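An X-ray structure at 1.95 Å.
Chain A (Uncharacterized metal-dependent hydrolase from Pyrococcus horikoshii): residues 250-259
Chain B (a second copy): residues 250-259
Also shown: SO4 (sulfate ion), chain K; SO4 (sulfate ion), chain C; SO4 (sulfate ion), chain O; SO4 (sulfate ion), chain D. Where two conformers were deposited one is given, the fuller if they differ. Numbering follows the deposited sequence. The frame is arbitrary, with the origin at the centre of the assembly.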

ATOM      1  N   ARG A 250      -7.819   1.446   3.555  1.00 30.12           N
ATOM      2  CA  ARG A 250      -7.665   1.725   2.124  0.50 29.20           C
ATOM      3  C   ARG A 250      -6.226   2.135   1.843  1.00 31.44           C
ATOM      4  O   ARG A 250      -5.640   2.957   2.563  1.00 31.09           O
ATOM      5  N   PHE A 251      -5.656   1.519   0.813  1.00 28.68           N
ATOM      6  CA  PHE A 251      -4.263   1.730   0.448  0.80 31.13           C
ATOM      7  C   PHE A 251      -4.150   1.528  -1.060  1.00 33.46           C
ATOM      8  O   PHE A 251      -4.437   0.434  -1.566  1.00 29.33           O
ATOM      9  N   GLN A 252      -3.739   2.579  -1.756  1.00 28.78           N
ATOM     10  CA  GLN A 252      -3.642   2.539  -3.198  0.50 33.57           C
ATOM     11  C   GLN A 252      -2.175   2.451  -3.609  1.00 30.45           C
ATOM     12  O   GLN A 252      -1.390   3.382  -3.395  1.00 31.60           O
ATOM     13  N   GLY A 253      -1.807   1.304  -4.167  1.00 29.95           N
ATOM     14  CA  GLY A 253      -0.465   1.085  -4.690  1.00 28.77           C
ATOM     15  C   GLY A 253      -0.420   1.419  -6.162  1.00 32.50           C
ATOM     16  O   GLY A 253      -1.214   2.228  -6.653  1.00 29.27           O
ATOM     17  N   ASN A 254       0.509   0.789  -6.869  1.00 28.35           N
ATOM     18  CA  ASN A 254       0.670   1.003  -8.295  1.00 32.56           C
ATOM     19  C   ASN A 254      -0.473   0.364  -9.092  1.00 34.91           C
ATOM     20  O   ASN A 254      -1.138   1.019  -9.883  1.00 34.79           O
ATOM     21  N   ARG A 255      -0.703  -0.917  -8.862  1.00 27.47           N
ATOM     22  CA  ARG A 255      -1.802  -1.630  -9.512  1.00 25.44           C
ATOM     23  C   ARG A 255      -2.816  -2.170  -8.509  1.00 31.85           C
ATOM     24  O   ARG A 255      -3.999  -2.302  -8.832  1.00 31.59           O
ATOM     25  N   LEU A 256      -2.339  -2.493  -7.308  1.00 27.68           N
ATOM     26  CA  LEU A 256      -3.181  -3.060  -6.260  1.00 29.72           C
ATOM     27  C   LEU A 256      -3.718  -1.983  -5.324  1.00 29.07           C
ATOM     28  O   LEU A 256      -2.957  -1.157  -4.800  1.00 28.14           O
ATOM     29  N   THR A 257      -5.031  -2.008  -5.116  1.00 26.09           N
ATOM     30  CA  THR A 257      -5.689  -1.214  -4.089  1.00 27.00           C
ATOM     31  C   THR A 257      -6.316  -2.154  -3.065  1.00 26.54           C
ATOM     32  O   THR A 257      -7.094  -3.049  -3.428  1.00 25.51           O
ATOM     33  N   ILE A 258      -5.985  -1.961  -1.790  1.00 26.34           N
ATOM     34  CA  ILE A 258      -6.757  -2.591  -0.715  1.00 25.68           C
ATOM     35  C   ILE A 258      -8.008  -1.730  -0.626  1.00 29.80           C
ATOM     36  O   ILE A 258      -7.942  -0.588  -0.175  1.00 27.56           O
ATOM     37  N   ALA A 259      -9.127  -2.251  -1.114  1.00 25.86           N
ATOM     38  CA  ALA A 259     -10.296  -1.410  -1.398  1.00 25.33           C
ATOM     39  C   ALA A 259     -11.439  -1.533  -0.379  1.00 25.42           C
ATOM     40  O   ALA A 259     -12.085  -0.544  -0.047  1.00 24.32           O
TER
ATOM     41  N   ARG B 250       7.227  -4.834   0.509  1.00 30.12           N
ATOM     42  CA  ARG B 250       7.360  -3.476  -0.025  0.50 29.20           C
ATOM     43  C   ARG B 250       6.061  -3.077  -0.713  1.00 31.44           C
ATOM     44  O   ARG B 250       5.485  -3.850  -1.492  1.00 31.09           O
ATOM     45  N   PHE B 251       5.593  -1.878  -0.382  1.00 28.68           N
ATOM     46  CA  PHE B 251       4.327  -1.367  -0.883  0.80 31.13           C
ATOM     47  C   PHE B 251       4.444   0.152  -0.956  1.00 33.46           C
ATOM     48  O   PHE B 251       4.655   0.811   0.072  1.00 29.33           O
ATOM     49  N   GLN B 252       4.309   0.687  -2.161  1.00 28.78           N
ATOM     50  CA  GLN B 252       4.454   2.110  -2.378  0.50 33.57           C
ATOM     51  C   GLN B 252       3.080   2.732  -2.609  1.00 30.45           C
ATOM     52  O   GLN B 252       2.410   2.459  -3.611  1.00 31.60           O
ATOM     53  N   GLY B 253       2.653   3.545  -1.650  1.00 29.95           N
ATOM     54  CA  GLY B 253       1.402   4.284  -1.751  1.00 28.77           C
ATOM     55  C   GLY B 253       1.656   5.658  -2.326  1.00 32.50           C
ATOM     56  O   GLY B 253       2.628   5.869  -3.059  1.00 29.27           O
ATOM     57  N   ASN B 254       0.781   6.596  -1.988  1.00 28.35           N
ATOM     58  CA  ASN B 254       0.896   7.963  -2.460  1.00 32.56           C
ATOM     59  C   ASN B 254       2.056   8.697  -1.777  1.00 34.91           C
ATOM     60  O   ASN B 254       2.930   9.247  -2.431  1.00 34.79           O
ATOM     61  N   ARG B 255       2.060   8.684  -0.456  1.00 27.47           N
ATOM     62  CA  ARG B 255       3.140   9.296   0.316  1.00 25.44           C
ATOM     63  C   ARG B 255       3.884   8.281   1.178  1.00 31.85           C
ATOM     64  O   ARG B 255       5.073   8.452   1.454  1.00 31.59           O
ATOM     65  N   LEU B 256       3.169   7.243   1.610  1.00 27.68           N
ATOM     66  CA  LEU B 256       3.731   6.214   2.477  1.00 29.72           C
ATOM     67  C   LEU B 256       4.249   5.024   1.677  1.00 29.07           C
ATOM     68  O   LEU B 256       3.535   4.465   0.832  1.00 28.14           O
ATOM     69  N   THR B 257       5.490   4.640   1.958  1.00 26.09           N
ATOM     70  CA  THR B 257       6.070   3.399   1.468  1.00 27.00           C
ATOM     71  C   THR B 257       6.375   2.494   2.658  1.00 26.54           C
ATOM     72  O   THR B 257       7.070   2.907   3.599  1.00 25.51           O
ATOM     73  N   ILE B 258       5.864   1.265   2.624  1.00 26.34           N
ATOM     74  CA  ILE B 258       6.345   0.231   3.545  1.00 25.68           C
ATOM     75  C   ILE B 258       7.671  -0.196   2.936  1.00 29.80           C
ATOM     76  O   ILE B 258       7.693  -0.841   1.889  1.00 27.56           O
ATOM     77  N   ALA B 259       8.772   0.219   3.551  1.00 25.86           N
ATOM     78  CA  ALA B 259      10.080   0.170   2.885  1.00 25.33           C
ATOM     79  C   ALA B 259      11.004  -0.958   3.367  1.00 25.42           C
ATOM     80  O   ALA B 259      11.718  -1.560   2.571  1.00 24.32           O
TER

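A:Phe251 and B:Phe251 meet each other at an exact two-fold axis, and so tightly that A:Phe251 CD2 lies 2.9 Å from B:Phe251 CE2, well inside normal carbon–carbon contact; each residue was deposited in two conformers, of which one is described here. The ring centroids are 4.5 Å apart and the planes nearly perpendicular at 85°, an oblique pairing. Both side chains point toward the partner stretch with chi1 t (-156°) and are buried, contributing the largest share of the 393 Å² covered between the stretches.

Each ring also abuts the hairpin of the other copy. A:Phe251 CZ comes 4.3 Å from B:Leu256 CD2, and at the ring edge A:Phe251 CE2 lies 4.2 Å from B:Ile258 CG1; symmetry repeats both contacts. A:Leu256 and B:Leu256 (chi1 t, chi2 p) and A:Ile258 and B:Ile258 (chi1 m, chi2 m) also point toward the partner, completing an apolar cluster. A:Phe251 CE1 sits 3.9 Å from B:Gly253 CA, and the absence of a side chain there matters: an ideal CB on B:Gly253 would fall 2.6 Å from A:Phe251 CE1, a clash.

No conventional hydrogen bond crosses the contact. Instead, B:Gly253 CA approaches A:Gln252 O at 3.4 Å in a CA-H...O contact, repeated by the two-fold for A:Gly253 CA and B:Gln252 O. A:Gln252, A:Thr257 and their B counterparts point away, A:Gln252 and B:Gln252 with chi1 between wells at -139°.

A:Asn254 and A:Arg255, with their B counterparts, bind sulfates, probably from the crystallisation liquor. A:Asn254 (chi1 t) donates from ND2 to O3 of the chain K sulfate at a very short 2.5 Å, while A:Arg255 NE donates to O2 of that ion at 2.9 Å. A:Arg255 NH2 also bonds O3 of the chain O sulfate at 3.0 Å, so one guanidinium serves two anions. In copy B, the chain C and chain D sulfates play these parts.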

ATOM      1  CB  ARG A 250      -8.662   2.764   1.585  0.50 31.58           C
ATOM      2  CG  ARG A 250      -8.691   2.779   0.044  0.50 37.35           C
ATOM      3  CD  ARG A 250      -9.929   3.413  -0.559  0.50 45.27           C
ATOM      4  NE  ARG A 250     -10.122   3.012  -1.958  0.50 39.51           N
ATOM      5  CZ  ARG A 250     -11.128   2.256  -2.400  0.50 45.19           C
ATOM      6  NH1 ARG A 250     -12.060   1.818  -1.558  0.50 12.88           N
ATOM      7  NH2 ARG A 250     -11.215   1.945  -3.692  0.50 27.69           N
ATOM      8  CB  PHE A 251      -3.384   0.719   1.208  0.80 29.46           C
ATOM      9  CG  PHE A 251      -1.933   1.140   1.391  0.80 39.17           C
ATOM     10  CD1 PHE A 251      -1.536   2.467   1.287  0.80 42.96           C
ATOM     11  CD2 PHE A 251      -0.965   0.182   1.716  0.80 42.97           C
ATOM     12  CE1 PHE A 251      -0.189   2.827   1.470  0.80 45.48           C
ATOM     13  CE2 PHE A 251       0.376   0.532   1.913  0.80 42.88           C
ATOM     14  CZ  PHE A 251       0.765   1.860   1.788  0.80 36.54           C
ATOM     15  CB  GLN A 252      -4.333   3.767  -3.788  0.50 36.05           C
ATOM     16  CG  GLN A 252      -5.158   3.481  -5.024  0.50 52.12           C
ATOM     17  CD  GLN A 252      -4.586   4.117  -6.262  0.50 56.48           C
ATOM     18  OE1 GLN A 252      -4.497   5.339  -6.355  0.50 48.33           O
ATOM     19  NE2 GLN A 252      -4.208   3.293  -7.234  0.50 74.55           N
ATOM     20  CB  ASN A 254       2.011   0.424  -8.740  1.00 34.80           C
ATOM     21  CG  ASN A 254       2.261   0.602 -10.216  1.00 46.60           C
ATOM     22  OD1 ASN A 254       2.004   1.669 -10.782  1.00 48.18           O
ATOM     23  ND2 ASN A 254       2.760  -0.446 -10.853  1.00 45.82           N
ATOM     24  CB  ARG A 255      -1.242  -2.791 -10.325  1.00 30.14           C
ATOM     25  CG  ARG A 255      -0.473  -2.361 -11.550  1.00 32.09           C
ATOM     26  CD  ARG A 255      -1.415  -1.818 -12.572  1.00 33.50           C
ATOM     27  NE  ARG A 255      -0.799  -1.726 -13.893  1.00 41.81           N
ATOM     28  CZ  ARG A 255      -1.445  -1.324 -14.979  1.00 44.08           C
ATOM     29  NH1 ARG A 255      -2.724  -0.978 -14.899  1.00 43.80           N
ATOM     30  NH2 ARG A 255      -0.814  -1.263 -16.144  1.00 41.30           N
ATOM     31  CB  LEU A 256      -2.387  -4.103  -5.453  1.00 28.45           C
ATOM     32  CG  LEU A 256      -3.085  -4.783  -4.263  1.00 27.84           C
ATOM     33  CD1 LEU A 256      -4.266  -5.651  -4.748  1.00 20.75           C
ATOM     34  CD2 LEU A 256      -2.087  -5.617  -3.452  1.00 29.46           C
ATOM     35  CB  THR A 257      -6.821  -0.348  -4.692  1.00 30.04           C
ATOM     36  OG1 THR A 257      -6.302   0.407  -5.790  1.00 33.41           O
ATOM     37  CG2 THR A 257      -7.422   0.612  -3.649  1.00 27.03           C
ATOM     38  CB  ILE A 258      -5.970  -2.613   0.629  1.00 27.11           C
ATOM     39  CG1 ILE A 258      -4.572  -3.219   0.427  1.00 26.31           C
ATOM     40  CG2 ILE A 258      -6.763  -3.360   1.728  1.00 25.57           C
ATOM     41  CD1 ILE A 258      -4.557  -4.630  -0.205  1.00 29.89           C
ATOM     42  CB  ALA A 259     -10.831  -1.701  -2.822  1.00 23.28           C
TER
ATOM     43  CB  ARG B 250       8.570  -3.290  -0.954  0.50 31.58           C
ATOM     44  CG  ARG B 250       8.862  -1.799  -1.218  0.50 37.35           C
ATOM     45  CD  ARG B 250      10.261  -1.510  -1.724  0.50 45.27           C
ATOM     46  NE  ARG B 250      10.630  -0.101  -1.533  0.50 39.51           N
ATOM     47  CZ  ARG B 250      11.579   0.329  -0.701  0.50 45.19           C
ATOM     48  NH1 ARG B 250      12.283  -0.537   0.022  0.50 12.88           N
ATOM     49  NH2 ARG B 250      11.840   1.631  -0.598  0.50 27.69           N
ATOM     50  CB  PHE B 251       3.197  -1.789   0.075  0.80 29.46           C
ATOM     51  CG  PHE B 251       1.811  -1.841  -0.550  0.80 39.17           C
ATOM     52  CD1 PHE B 251       1.628  -1.937  -1.923  0.80 42.96           C
ATOM     53  CD2 PHE B 251       0.676  -1.839   0.271  0.80 42.97           C
ATOM     54  CE1 PHE B 251       0.335  -1.992  -2.472  0.80 45.48           C
ATOM     55  CE2 PHE B 251      -0.616  -1.907  -0.264  0.80 42.88           C
ATOM     56  CZ  PHE B 251      -0.786  -1.982  -1.641  0.80 36.54           C
ATOM     57  CB  GLN B 252       5.402   2.352  -3.551  0.50 36.05           C
ATOM     58  CG  GLN B 252       6.375   3.489  -3.337  0.50 52.12           C
ATOM     59  CD  GLN B 252       6.117   4.653  -4.258  0.50 56.48           C
ATOM     60  OE1 GLN B 252       6.219   4.523  -5.476  0.50 48.33           O
ATOM     61  NE2 GLN B 252       5.797   5.807  -3.682  0.50 74.55           N
ATOM     62  CB  ASN B 254      -0.419   8.695  -2.199  1.00 34.80           C
ATOM     63  CG  ASN B 254      -0.387  10.130  -2.658  1.00 46.60           C
ATOM     64  OD1 ASN B 254       0.111  10.441  -3.744  1.00 48.18           O
ATOM     65  ND2 ASN B 254      -0.914  11.019  -1.829  1.00 45.82           N
ATOM     66  CB  ARG B 255       2.569  10.386   1.215  1.00 30.14           C
ATOM     67  CG  ARG B 255       2.087  11.603   0.464  1.00 32.09           C
ATOM     68  CD  ARG B 255       3.255  12.360  -0.073  1.00 33.50           C
ATOM     69  NE  ARG B 255       2.892  13.713  -0.485  1.00 41.81           N
ATOM     70  CZ  ARG B 255       3.763  14.600  -0.946  1.00 44.08           C
ATOM     71  NH1 ARG B 255       5.046  14.275  -1.051  1.00 43.80           N
ATOM     72  NH2 ARG B 255       3.354  15.809  -1.305  1.00 41.30           N
ATOM     73  CB  LEU B 256       2.673   5.740   3.489  1.00 28.45           C
ATOM     74  CG  LEU B 256       3.055   4.614   4.465  1.00 27.84           C
ATOM     75  CD1 LEU B 256       4.167   5.084   5.429  1.00 20.75           C
ATOM     76  CD2 LEU B 256       1.826   4.126   5.240  1.00 29.46           C
ATOM     77  CB  THR B 257       7.399   3.660   0.719  1.00 30.04           C
ATOM     78  OG1 THR B 257       7.186   4.657  -0.284  1.00 33.41           O
ATOM     79  CG2 THR B 257       7.945   2.379   0.061  1.00 27.03           C
ATOM     80  CB  ILE B 258       5.346  -0.959   3.656  1.00 27.11           C
ATOM     81  CG1 ILE B 258       3.932  -0.449   3.973  1.00 26.31           C
ATOM     82  CG2 ILE B 258       5.827  -1.996   4.698  1.00 25.57           C
ATOM     83  CD1 ILE B 258       3.824   0.434   5.237  1.00 29.89           C
ATOM     84  CB  ALA B 259      10.802   1.533   3.023  1.00 23.28           C
TER
HETATM   85  S   SO4 K  10       2.609  -0.872 -14.602  0.50 56.05           S
HETATM   86  O1  SO4 K  10       3.774  -0.985 -15.474  0.50 50.60           O
HETATM   87  O2  SO4 K  10       2.033  -2.195 -14.384  0.50 39.48           O
HETATM   88  O3  SO4 K  10       3.010  -0.294 -13.328  0.50 47.32           O
HETATM   89  O4  SO4 K  10       1.620   0.002 -15.223  0.50 62.72           O
HETATM   90  S   SO4 C  10      -0.191  14.721  -2.010  0.50 56.05           S
HETATM   91  O1  SO4 C  10      -1.195  15.755  -2.243  0.50 50.60           O
HETATM   92  O2  SO4 C  10       0.146  14.679  -0.591  0.50 39.48           O
HETATM   93  O3  SO4 C  10      -0.716  13.430  -2.430  0.50 47.32           O
HETATM   94  O4  SO4 C  10       1.003  15.018  -2.795  0.50 62.72           O
HETATM   95  S   SO4 O  14      -1.289  -0.678 -19.823  0.50 63.47           S
HETATM   96  O1  SO4 O  14      -0.444   0.357 -20.410  0.50 53.41           O
HETATM   97  O2  SO4 O  14      -0.437  -1.765 -19.354  0.50 49.81           O
HETATM   98  O3  SO4 O  14      -2.023  -0.120 -18.690  0.50 41.69           O
HETATM   99  O4  SO4 O  14      -2.233  -1.191 -20.815  0.50 52.31           O
HETATM  100  S   SO4 D  14       4.524  19.205  -2.401  0.50 63.47           S
HETATM  101  O1  SO4 D  14       3.945  19.698  -3.647  0.50 53.41           O
HETATM  102  O2  SO4 D  14       3.459  19.077  -1.412  0.50 49.81           O
HETATM  103  O3  SO4 D  14       5.126  17.895  -2.631  0.50 41.69           O
HETATM  104  O4  SO4 D  14       5.540  20.133  -1.906  0.50 52.31           O